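Local coordinates for uncharacterized conserved protein of COG5135 (Nostoc punctiforme, PDB 2I51), which binds flavin mononucleotide and probably acts as a flavin-dependent oxidoreductase akin to pyridoxamine 5'-phosphate oxidase, its own substrate not being established, at residues R25-L29 with N40-R46; F88-G92 with D161-V165; A30-P34 with D67-Q72. Where two conformers were deposited one is given. Residues are numbered along the deposited sequence.

Interaction 1: R25-L29 with N40-R46. With FMN (flavin mononucleotide), chain C.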
loop_
_atom_site.group_PDB
_atom_site.type_symbol
_atom_site.label_atom_id
_atom_site.label_comp_id
_atom_site.label_asym_id
_atom_site.label_seq_id
_atom_site.Cartn_x
_atom_site.Cartn_y
_atom_site.Cartn_z
ATOM N N ARG A 25 7.918 6.915 -8.331
ATOM C CA ARG A 25 7.311 5.965 -9.260
ATOM C C ARG A 25 7.024 4.621 -8.589
ATOM O O ARG A 25 6.605 3.677 -9.267
ATOM C CB ARG A 25 8.123 5.828 -10.506
ATOM C CG ARG A 25 8.061 7.188 -11.302
ATOM C CD ARG A 25 8.983 7.222 -12.457
ATOM N NE ARG A 25 8.541 6.255 -13.440
ATOM C CZ ARG A 25 7.790 6.514 -14.516
ATOM N NH1 ARG A 25 7.390 7.749 -14.806
ATOM N NH2 ARG A 25 7.452 5.507 -15.326
ATOM N N TYR A 26 7.128 4.547 -7.272
ATOM C CA TYR A 26 6.806 3.331 -6.552
ATOM C C TYR A 26 5.427 3.494 -5.926
ATOM O O TYR A 26 5.091 4.554 -5.358
ATOM C CB TYR A 26 7.808 3.056 -5.444
ATOM C CG TYR A 26 9.233 2.913 -5.848
ATOM C CD1 TYR A 26 9.608 2.704 -7.145
ATOM C CD2 TYR A 26 10.221 3.022 -4.891
ATOM C CE1 TYR A 26 10.975 2.619 -7.487
ATOM C CE2 TYR A 26 11.534 2.930 -5.203
ATOM C CZ TYR A 26 11.906 2.726 -6.484
ATOM O OH TYR A 26 13.273 2.640 -6.814
ATOM N N LEU A 27 4.583 2.480 -6.037
ATOM C CA LEU A 27 3.229 2.566 -5.525
ATOM C C LEU A 27 2.849 1.225 -4.914
ATOM O O LEU A 27 3.516 0.195 -5.140
ATOM C CB LEU A 27 2.256 3.024 -6.609
ATOM C CG LEU A 27 2.168 2.200 -7.893
ATOM C CD1 LEU A 27 1.417 0.877 -7.619
ATOM C CD2 LEU A 27 1.457 3.028 -9.043
ATOM N N GLN A 28 1.776 1.184 -4.150
ATOM C CA GLN A 28 1.364 -0.020 -3.438
ATOM C C GLN A 28 0.114 -0.624 -4.031
ATOM O O GLN A 28 -0.928 0.078 -4.128
ATOM C CB GLN A 28 1.206 0.266 -1.939
ATOM C CG GLN A 28 2.524 0.547 -1.234
ATOM C CD GLN A 28 3.184 1.833 -1.593
ATOM O OE1 GLN A 28 2.510 2.872 -1.732
ATOM N NE2 GLN A 28 4.519 1.797 -1.801
ATOM N N LEU A 29 0.190 -1.902 -4.388
ATOM C CA LEU A 29 -0.953 -2.571 -5.008
ATOM C C LEU A 29 -1.551 -3.540 -4.011
ATOM O O LEU A 29 -0.905 -4.514 -3.553
ATOM C CB LEU A 29 -0.486 -3.387 -6.208
ATOM C CG LEU A 29 -1.556 -4.322 -6.830
ATOM C CD1 LEU A 29 -2.384 -3.473 -7.717
ATOM C CD2 LEU A 29 -0.905 -5.525 -7.558
ATOM N N ASN A 40 -0.774 -6.597 0.152
ATOM C CA ASN A 40 -0.338 -5.258 -0.229
ATOM C C ASN A 40 1.169 -5.255 -0.425
ATOM O O ASN A 40 1.888 -5.651 0.471
ATOM C CB ASN A 40 -0.732 -4.315 0.900
ATOM C CG ASN A 40 -0.807 -2.846 0.487
ATOM O OD1 ASN A 40 -0.717 -2.502 -0.695
ATOM N ND2 ASN A 40 -1.019 -1.955 1.517
ATOM N N ARG A 41 1.632 -4.776 -1.580
ATOM C CA ARG A 41 3.087 -4.702 -1.841
ATOM C C ARG A 41 3.409 -3.611 -2.804
ATOM O O ARG A 41 2.572 -3.203 -3.608
ATOM C CB ARG A 41 3.631 -6.028 -2.353
ATOM C CG ARG A 41 3.406 -6.307 -3.793
ATOM C CD ARG A 41 1.968 -6.629 -4.156
ATOM N NE ARG A 41 1.491 -7.900 -3.647
ATOM C CZ ARG A 41 0.230 -8.326 -3.591
ATOM N NH1 ARG A 41 -0.812 -7.500 -3.795
ATOM N NH2 ARG A 41 0.005 -9.567 -3.261
ATOM N N THR A 42 4.664 -3.172 -2.770
ATOM C CA THR A 42 5.135 -2.132 -3.641
ATOM C C THR A 42 5.478 -2.685 -5.024
ATOM O O THR A 42 6.077 -3.784 -5.115
ATOM C CB THR A 42 6.368 -1.429 -3.038
ATOM O OG1 THR A 42 6.019 -0.910 -1.739
ATOM C CG2 THR A 42 6.860 -0.264 -3.917
ATOM N N LEU A 43 5.118 -1.927 -6.060
ATOM C CA LEU A 43 5.546 -2.190 -7.411
ATOM C C LEU A 43 6.084 -0.916 -8.010
ATOM O O LEU A 43 5.785 0.172 -7.543
ATOM C CB LEU A 43 4.385 -2.605 -8.313
ATOM C CG LEU A 43 3.468 -3.699 -7.795
ATOM C CD1 LEU A 43 2.240 -3.859 -8.750
ATOM C CD2 LEU A 43 4.282 -4.903 -7.680
ATOM N N VAL A 44 6.871 -1.012 -9.082
ATOM C CA VAL A 44 7.276 0.146 -9.890
ATOM C C VAL A 44 6.278 0.443 -10.983
ATOM O O VAL A 44 5.938 -0.454 -11.772
ATOM C CB VAL A 44 8.638 -0.153 -10.564
ATOM C CG1 VAL A 44 9.095 1.049 -11.456
ATOM C CG2 VAL A 44 9.712 -0.487 -9.503
ATOM N N PHE A 45 5.773 1.674 -11.047
ATOM C CA PHE A 45 4.954 2.120 -12.154
ATOM C C PHE A 45 5.832 2.230 -13.401
ATOM O O PHE A 45 6.854 2.890 -13.401
ATOM C CB PHE A 45 4.415 3.504 -11.806
ATOM C CG PHE A 45 3.750 4.219 -12.939
ATOM C CD1 PHE A 45 2.533 3.764 -13.443
ATOM C CD2 PHE A 45 4.316 5.349 -13.477
ATOM C CE1 PHE A 45 1.928 4.460 -14.478
ATOM C CE2 PHE A 45 3.700 6.046 -14.486
ATOM C CZ PHE A 45 2.509 5.613 -14.965
ATOM N N ARG A 46 5.355 1.604 -14.470
ATOM C CA ARG A 46 6.090 1.545 -15.734
ATOM C C ARG A 46 5.367 2.250 -16.875
ATOM O O ARG A 46 5.431 1.806 -18.034
ATOM C CB ARG A 46 6.380 0.090 -16.084
ATOM C CG ARG A 46 7.025 -0.651 -14.912
ATOM C CD ARG A 46 8.009 -1.669 -15.295
ATOM N NE ARG A 46 8.871 -2.119 -14.195
ATOM C CZ ARG A 46 10.199 -1.924 -14.153
ATOM N NH1 ARG A 46 10.812 -1.225 -15.085
ATOM N NH2 ARG A 46 10.916 -2.373 -13.138
HETATM N N1 FMN C . 7.518 -6.845 -7.335
HETATM C C2 FMN C . 6.994 -7.029 -8.560
HETATM O O2 FMN C . 6.397 -8.066 -8.868
HETATM N N3 FMN C . 7.072 -6.013 -9.492
HETATM C C4 FMN C . 7.692 -4.827 -9.237
HETATM O O4 FMN C . 7.634 -3.837 -10.058
HETATM C C4A FMN C . 8.237 -4.623 -7.979
HETATM N N5 FMN C . 8.903 -3.449 -7.670
HETATM C C5A FMN C . 9.255 -3.227 -6.313
HETATM C C6 FMN C . 9.810 -2.016 -5.960
HETATM C C7 FMN C . 10.210 -1.734 -4.643
HETATM C C7M FMN C . 10.570 -0.326 -4.245
HETATM C C8 FMN C . 10.076 -2.760 -3.709
HETATM C C8M FMN C . 10.249 -2.433 -2.220
HETATM C C9 FMN C . 9.533 -3.996 -4.068
HETATM C C9A FMN C . 9.161 -4.247 -5.381
HETATM N N10 FMN C . 8.645 -5.463 -5.768
HETATM C C10 FMN C . 8.134 -5.649 -7.015
HETATM C "C1'" FMN C . 8.654 -6.660 -4.823
HETATM C "C2'" FMN C . 7.256 -6.772 -4.204
HETATM O "O2'" FMN C . 7.009 -5.671 -3.294
HETATM C "C3'" FMN C . 6.994 -8.124 -3.511
HETATM O "O3'" FMN C . 8.041 -8.341 -2.586
HETATM C "C4'" FMN C . 7.030 -9.223 -4.594
HETATM O "O4'" FMN C . 6.380 -8.865 -5.818
HETATM C "C5'" FMN C . 6.293 -10.435 -4.029
HETATM O "O5'" FMN C . 4.954 -10.061 -3.730
HETATM P P FMN C . 3.818 -11.149 -3.688
HETATM O O1P FMN C . 3.520 -11.671 -5.048
HETATM O O2P FMN C . 4.357 -12.287 -2.766
HETATM O O3P FMN C . 2.645 -10.536 -2.993
HETATM O O HOH W 1 9.516 3.520 -13.971
#

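Interaction 2: F88-G92 with D161-V165. With FMN (flavin mononucleotide), chain P.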
loop_
_atom_site.group_PDB
_atom_site.type_symbol
_atom_site.label_atom_id
_atom_site.label_comp_id
_atom_site.label_asym_id
_atom_site.label_seq_id
_atom_site.Cartn_x
_atom_site.Cartn_y
_atom_site.Cartn_z
ATOM N N PHE A 88 -3.020 9.348 -4.775
ATOM C CA PHE A 88 -4.009 8.803 -5.687
ATOM C C PHE A 88 -4.327 7.371 -5.273
ATOM O O PHE A 88 -3.430 6.528 -5.131
ATOM C CB PHE A 88 -3.538 8.801 -7.130
ATOM C CG PHE A 88 -3.254 10.134 -7.701
ATOM C CD1 PHE A 88 -2.107 10.828 -7.386
ATOM C CD2 PHE A 88 -4.180 10.713 -8.580
ATOM C CE1 PHE A 88 -1.836 12.096 -7.957
ATOM C CE2 PHE A 88 -3.900 11.967 -9.159
ATOM C CZ PHE A 88 -2.715 12.635 -8.855
ATOM N N ARG A 89 -5.593 7.096 -5.101
ATOM C CA ARG A 89 -6.079 5.732 -4.905
ATOM C C ARG A 89 -6.819 5.369 -6.167
ATOM O O ARG A 89 -7.624 6.171 -6.638
ATOM C CB ARG A 89 -6.998 5.635 -3.686
ATOM C CG ARG A 89 -6.271 5.881 -2.409
ATOM C CD ARG A 89 -7.242 6.076 -1.240
ATOM N NE ARG A 89 -8.042 4.861 -1.026
ATOM C CZ ARG A 89 -8.982 4.720 -0.090
ATOM N NH1 ARG A 89 -9.301 5.754 0.600
ATOM N NH2 ARG A 89 -9.627 3.554 0.061
HETATM N N MSE A 90 -6.511 4.251 -6.774
HETATM C CA MSE A 90 -7.115 3.879 -8.042
HETATM C C MSE A 90 -7.522 2.428 -7.996
HETATM O O MSE A 90 -6.707 1.549 -7.737
HETATM C CB MSE A 90 -6.173 4.100 -9.216
HETATM C CG MSE A 90 -5.697 5.511 -9.382
HETATM SE SE MSE A 90 -4.793 5.577 -11.074
HETATM C CE MSE A 90 -3.946 7.319 -10.926
ATOM N N ALA A 91 -8.797 2.191 -8.254
ATOM C CA ALA A 91 -9.365 0.859 -8.152
ATOM C C ALA A 91 -9.882 0.427 -9.499
ATOM O O ALA A 91 -10.465 1.222 -10.209
ATOM C CB ALA A 91 -10.487 0.857 -7.193
ATOM N N GLY A 92 -9.664 -0.832 -9.852
ATOM C CA GLY A 92 -10.193 -1.355 -11.095
ATOM C C GLY A 92 -9.666 -2.738 -11.379
ATOM O O GLY A 92 -9.097 -3.397 -10.513
ATOM N N ASP A 161 -6.729 -1.114 -15.099
ATOM C CA ASP A 161 -7.678 -0.201 -15.762
ATOM C C ASP A 161 -8.555 0.468 -14.712
ATOM O O ASP A 161 -9.530 -0.151 -14.263
ATOM C CB ASP A 161 -8.575 -0.944 -16.742
ATOM C CG ASP A 161 -9.401 0.025 -17.628
ATOM O OD1 ASP A 161 -8.951 1.180 -17.896
ATOM O OD2 ASP A 161 -10.427 -0.444 -18.148
ATOM N N PRO A 162 -8.189 1.694 -14.288
ATOM C CA PRO A 162 -8.987 2.297 -13.224
ATOM C C PRO A 162 -10.434 2.594 -13.600
ATOM O O PRO A 162 -10.698 3.099 -14.682
ATOM C CB PRO A 162 -8.256 3.606 -12.938
ATOM C CG PRO A 162 -6.859 3.395 -13.409
ATOM C CD PRO A 162 -7.055 2.571 -14.657
ATOM N N VAL A 163 -11.330 2.242 -12.691
ATOM C CA VAL A 163 -12.688 2.738 -12.836
ATOM C C VAL A 163 -13.100 3.696 -11.734
ATOM O O VAL A 163 -14.113 4.363 -11.864
ATOM C CB VAL A 163 -13.713 1.603 -12.998
ATOM C CG1 VAL A 163 -13.356 0.738 -14.173
ATOM C CG2 VAL A 163 -13.829 0.790 -11.723
ATOM N N GLN A 164 -12.288 3.835 -10.691
ATOM C CA GLN A 164 -12.536 4.817 -9.669
ATOM C C GLN A 164 -11.198 5.354 -9.213
ATOM O O GLN A 164 -10.265 4.568 -8.986
ATOM C CB GLN A 164 -13.297 4.252 -8.462
ATOM C CG GLN A 164 -13.758 5.327 -7.474
ATOM C CD GLN A 164 -14.904 4.928 -6.569
ATOM O OE1 GLN A 164 -14.787 4.991 -5.348
ATOM N NE2 GLN A 164 -16.025 4.560 -7.161
ATOM N N VAL A 165 -11.089 6.681 -9.089
ATOM C CA VAL A 165 -9.868 7.332 -8.653
ATOM C C VAL A 165 -10.224 8.358 -7.572
ATOM O O VAL A 165 -11.139 9.165 -7.769
ATOM C CB VAL A 165 -9.149 7.998 -9.827
ATOM C CG1 VAL A 165 -7.913 8.813 -9.351
ATOM C CG2 VAL A 165 -8.754 6.939 -10.855
HETATM N N1 FMN P . -6.225 8.895 7.195
HETATM C C2 FMN P . -6.405 8.415 8.483
HETATM O O2 FMN P . -7.499 7.964 8.842
HETATM N N3 FMN P . -5.358 8.387 9.353
HETATM C C4 FMN P . -4.103 8.876 9.081
HETATM O O4 FMN P . -3.149 8.723 9.852
HETATM C C4A FMN P . -3.905 9.372 7.795
HETATM N N5 FMN P . -2.657 9.887 7.450
HETATM C C5A FMN P . -2.442 10.202 6.108
HETATM C C6 FMN P . -1.176 10.589 5.697
HETATM C C7 FMN P . -0.914 10.942 4.366
HETATM C C7M FMN P . 0.512 11.228 3.927
HETATM C C8 FMN P . -1.945 10.904 3.441
HETATM C C8M FMN P . -1.646 11.049 1.943
HETATM C C9 FMN P . -3.213 10.554 3.848
HETATM C C9A FMN P . -3.494 10.197 5.184
HETATM N N10 FMN P . -4.791 9.857 5.601
HETATM C C10 FMN P . -4.986 9.357 6.889
HETATM C "C1'" FMN P . -5.981 9.926 4.701
HETATM C "C2'" FMN P . -6.238 8.550 4.129
HETATM O "O2'" FMN P . -5.215 8.171 3.164
HETATM C "C3'" FMN P . -7.641 8.452 3.502
HETATM O "O3'" FMN P . -7.815 9.494 2.525
HETATM C "C4'" FMN P . -8.678 8.648 4.595
HETATM O "O4'" FMN P . -8.358 7.988 5.820
HETATM C "C5'" FMN P . -9.968 8.051 4.079
HETATM O "O5'" FMN P . -9.822 6.673 3.852
HETATM P P FMN P . -11.037 5.654 3.789
HETATM O O1P FMN P . -11.550 5.450 5.191
HETATM O O2P FMN P . -12.058 6.405 2.936
HETATM O O3P FMN P . -10.541 4.408 3.158
#

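Interaction 3: A30-P34 with D67-Q72. With EDO (1,2-ethanediol), chain S.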
loop_
_atom_site.group_PDB
_atom_site.type_symbol
_atom_site.label_atom_id
_atom_site.label_comp_id
_atom_site.label_asym_id
_atom_site.label_seq_id
_atom_site.Cartn_x
_atom_site.Cartn_y
_atom_site.Cartn_z
ATOM N N ALA A 30 -2.838 -3.323 -3.694
ATOM C CA ALA A 30 -3.572 -4.207 -2.814
ATOM C C ALA A 30 -4.452 -5.136 -3.628
ATOM O O ALA A 30 -5.186 -4.710 -4.506
ATOM C CB ALA A 30 -4.476 -3.373 -1.838
ATOM N N THR A 31 -4.417 -6.409 -3.264
ATOM C CA THR A 31 -5.260 -7.430 -3.824
ATOM C C THR A 31 -5.938 -8.184 -2.678
ATOM O O THR A 31 -5.699 -7.879 -1.494
ATOM C CB THR A 31 -4.397 -8.458 -4.633
ATOM O OG1 THR A 31 -3.316 -8.946 -3.789
ATOM C CG2 THR A 31 -3.859 -7.878 -5.916
ATOM N N VAL A 32 -6.830 -9.128 -3.014
ATOM C CA VAL A 32 -7.468 -9.974 -2.011
ATOM C C VAL A 32 -7.043 -11.412 -2.278
ATOM O O VAL A 32 -6.992 -11.885 -3.453
ATOM C CB VAL A 32 -9.021 -9.817 -1.984
ATOM C CG1 VAL A 32 -9.664 -10.598 -0.809
ATOM C CG2 VAL A 32 -9.413 -8.396 -1.805
ATOM N N GLN A 33 -6.693 -12.120 -1.201
ATOM C CA GLN A 33 -6.320 -13.522 -1.295
ATOM C C GLN A 33 -7.576 -14.404 -1.402
ATOM O O GLN A 33 -8.668 -13.983 -1.038
ATOM C CB GLN A 33 -5.485 -13.916 -0.085
ATOM C CG GLN A 33 -4.230 -13.070 0.059
ATOM C CD GLN A 33 -3.490 -13.330 1.355
ATOM O OE1 GLN A 33 -2.986 -14.449 1.598
ATOM N NE2 GLN A 33 -3.458 -12.333 2.219
ATOM N N PRO A 34 -7.420 -15.632 -1.916
ATOM C CA PRO A 34 -8.523 -16.592 -1.906
ATOM C C PRO A 34 -9.177 -16.761 -0.531
ATOM O O PRO A 34 -10.390 -17.021 -0.446
ATOM C CB PRO A 34 -7.864 -17.897 -2.368
ATOM C CG PRO A 34 -6.697 -17.450 -3.204
ATOM C CD PRO A 34 -6.233 -16.139 -2.634
ATOM N N ASP A 67 -1.358 -15.722 -8.590
ATOM C CA ASP A 67 -2.535 -16.544 -8.381
ATOM C C ASP A 67 -3.667 -15.747 -7.757
ATOM O O ASP A 67 -4.842 -15.949 -8.047
ATOM C CB ASP A 67 -2.246 -17.740 -7.487
ATOM C CG ASP A 67 -3.427 -18.662 -7.397
ATOM O OD1 ASP A 67 -3.781 -19.258 -8.442
ATOM O OD2 ASP A 67 -4.036 -18.747 -6.307
ATOM N N GLN A 68 -3.319 -14.794 -6.894
ATOM C CA GLN A 68 -4.369 -13.976 -6.277
ATOM C C GLN A 68 -5.123 -13.222 -7.376
ATOM O O GLN A 68 -6.346 -13.135 -7.344
ATOM C CB GLN A 68 -3.797 -12.956 -5.287
ATOM C CG GLN A 68 -3.065 -13.583 -4.058
ATOM C CD GLN A 68 -2.218 -12.604 -3.295
ATOM O OE1 GLN A 68 -2.279 -11.391 -3.510
ATOM N NE2 GLN A 68 -1.405 -13.128 -2.380
ATOM N N ILE A 69 -4.389 -12.664 -8.325
ATOM C CA ILE A 69 -4.979 -11.859 -9.396
ATOM C C ILE A 69 -5.833 -12.723 -10.320
ATOM O O ILE A 69 -6.920 -12.322 -10.752
ATOM C CB ILE A 69 -3.866 -11.102 -10.143
ATOM C CG1 ILE A 69 -3.279 -10.054 -9.202
ATOM C CG2 ILE A 69 -4.365 -10.460 -11.431
ATOM C CD1 ILE A 69 -1.970 -9.449 -9.635
ATOM N N GLN A 70 -5.352 -13.917 -10.638
ATOM C CA GLN A 70 -6.136 -14.808 -11.466
ATOM C C GLN A 70 -7.481 -15.141 -10.850
ATOM O O GLN A 70 -8.477 -15.259 -11.567
ATOM C CB GLN A 70 -5.333 -16.088 -11.746
ATOM C CG GLN A 70 -4.069 -15.793 -12.552
ATOM N N GLN A 71 -7.527 -15.294 -9.525
ATOM C CA GLN A 71 -8.787 -15.592 -8.848
ATOM C C GLN A 71 -9.669 -14.366 -8.597
ATOM O O GLN A 71 -10.887 -14.483 -8.600
ATOM C CB GLN A 71 -8.554 -16.362 -7.544
ATOM C CG GLN A 71 -7.833 -17.681 -7.765
ATOM C CD GLN A 71 -7.909 -18.626 -6.566
ATOM O OE1 GLN A 71 -8.962 -18.782 -5.946
ATOM N NE2 GLN A 71 -6.784 -19.266 -6.250
ATOM N N GLN A 72 -9.066 -13.188 -8.393
ATOM C CA GLN A 72 -9.831 -11.961 -8.175
ATOM C C GLN A 72 -9.035 -10.817 -8.789
ATOM O O GLN A 72 -8.119 -10.290 -8.172
ATOM C CB GLN A 72 -10.092 -11.752 -6.695
ATOM C CG GLN A 72 -10.576 -10.359 -6.221
ATOM C CD GLN A 72 -11.858 -9.896 -6.812
ATOM O OE1 GLN A 72 -11.932 -9.556 -7.985
ATOM N NE2 GLN A 72 -12.905 -9.864 -5.987
HETATM C C1 EDO S . 0.569 -13.625 2.795
HETATM O O1 EDO S . 0.294 -13.732 1.398
HETATM C C2 EDO S . 0.098 -12.266 3.305
HETATM O O2 EDO S . -0.100 -11.360 2.211
HETATM O O HOH W 2 -7.606 -13.955 -4.895
HETATM O O HOH W 3 -7.528 -8.809 -5.770
#

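Interaction 1: R25-L29 with N40-R46
The antiparallel beta hairpin 26-29/40-44 of this FMN-binding fold spends its inner hydrogen bonds on itself and its outer ones on a ligand. Between the strands, L27 N donates to L43 O (3.0 Å) and L43 N to L27 O (2.8 Å), L29 N to R41 O (2.8 Å) and R41 N to L29 O (3.2 Å). F45 N prolongs the ladder to R25 O at 2.8 Å. Water 1 accepts from R25 NE (3.0 Å) and donates to F45 O (2.8 Å), which also takes a weak bond from R25 NH2. Outward, V44 N donates to FMN O4 (3.1 Å), and FMN O2' donates to T42 O (2.8 Å). T42 OG1 is bonded to Q87 and N40 to its counterpart, both of the second subunit, across the dimer interface. Y26, Q28, T42 and V44 point to one face of the sheet; L27, L29, R41 and L43 point to the other, where L29 CD2 meets L43 CD1 (3.8 Å). R41 NH1 donates to L29 O (3.0 Å) and bonds T31 OG1, NH2 bonds Q68 OE1, and R41 NE and NH2 donate to FMN O3P at 3.0 and 2.8 Å.

Interaction 2: F88-G92 with D161-V165
A classic beta bulge joins strands 86-97 and 155-169, beside an FMN phosphate site built by both subunits. V163 and Q164 both face A91: A91 O accepts from V163 N at 2.8 Å and from Q164 N at 3.2 Å, so one carbonyl serves two successive amides. In return A91 N donates to Q164 O (2.9 Å). The bulge coincides with the corner the chain turns at V163. Beyond it lies the non-hydrogen-bonded pair M90 and V165, their CA atoms 4.5 Å apart. Selenomethionine M90 spans the apolar face, its CG 3.7 Å from V165 CG2 and its SE 3.8 Å from P162 CG. At G92, whose CA is 3.5 Å from D161 O, an ideal CB would clash with that carbonyl. The R89 side chain leads away from 161-165 to the cofactor, where NH1 donates to FMN O3P at 3.1 Å and NH2 does so weakly at 3.3 Å; NH2 also forms a salt bridge with E76. Helix 8-17 packs against F88 and M90, strand 74-81 pairs with 88-92 along its other edge, and strand 176-182 meets V163 and Q164.

Interaction 3: A30-P34 with D67-Q72
Strand and helix need not pack through hydrocarbon alone, as A30-P34 illustrates. A30 points away from helix 64-71, but T31 turns toward it: T31 OG1 donates to Q68 OE1 (2.7 Å), and its CG2 lies 4.0 Å from I69 CG1. Two waters join the V32 backbone to the last turn of the helix and to Q72 just beyond it. Water 3 accepts from V32 N and donates to Q72 O, both at 2.9 Å; water 2 donates to V32 O (2.6 Å) and to Q68 O (2.9 Å). Q33 CG lies 3.7 Å from Q68 NE2, while its side-chain NE2 is hydrogen-bonded to P38 O. After V32 the strand ends; in the loop, P34 CG lies 3.5 Å from Q71 NE2, itself bonded to D67 OD2 (2.8 Å). The axes of strand 30-32 and helix 67-71 come within 8.1 Å and cross at 65°. T31 and Q68 both bond the R41 guanidinium, making this helix-on-sheet contact a second shell behind one of the arginines that bind the FMN phosphate.

Overall arrangement
The three contacts show how one sheet divides its chemistry by location. Interactions 1 and 2 are buried strand pairings, the first a regular ladder and the second distorted by a bulge; interaction 3 is partly buried, sets a helix on the sheet and relies on side chains and water. Interactions 1 and 3 share strand 26-32 and meet directly, R41 NH1 lying 2.9 Å from T31 OG1 and R41 NH2 2.9 Å from Q68 OE1. Interaction 2 stays about 7 Å from either at the nearest atoms. Across the dimer, however, the two arginines converge: O3P of each FMN accepts from R41 of one subunit and R89 of the other.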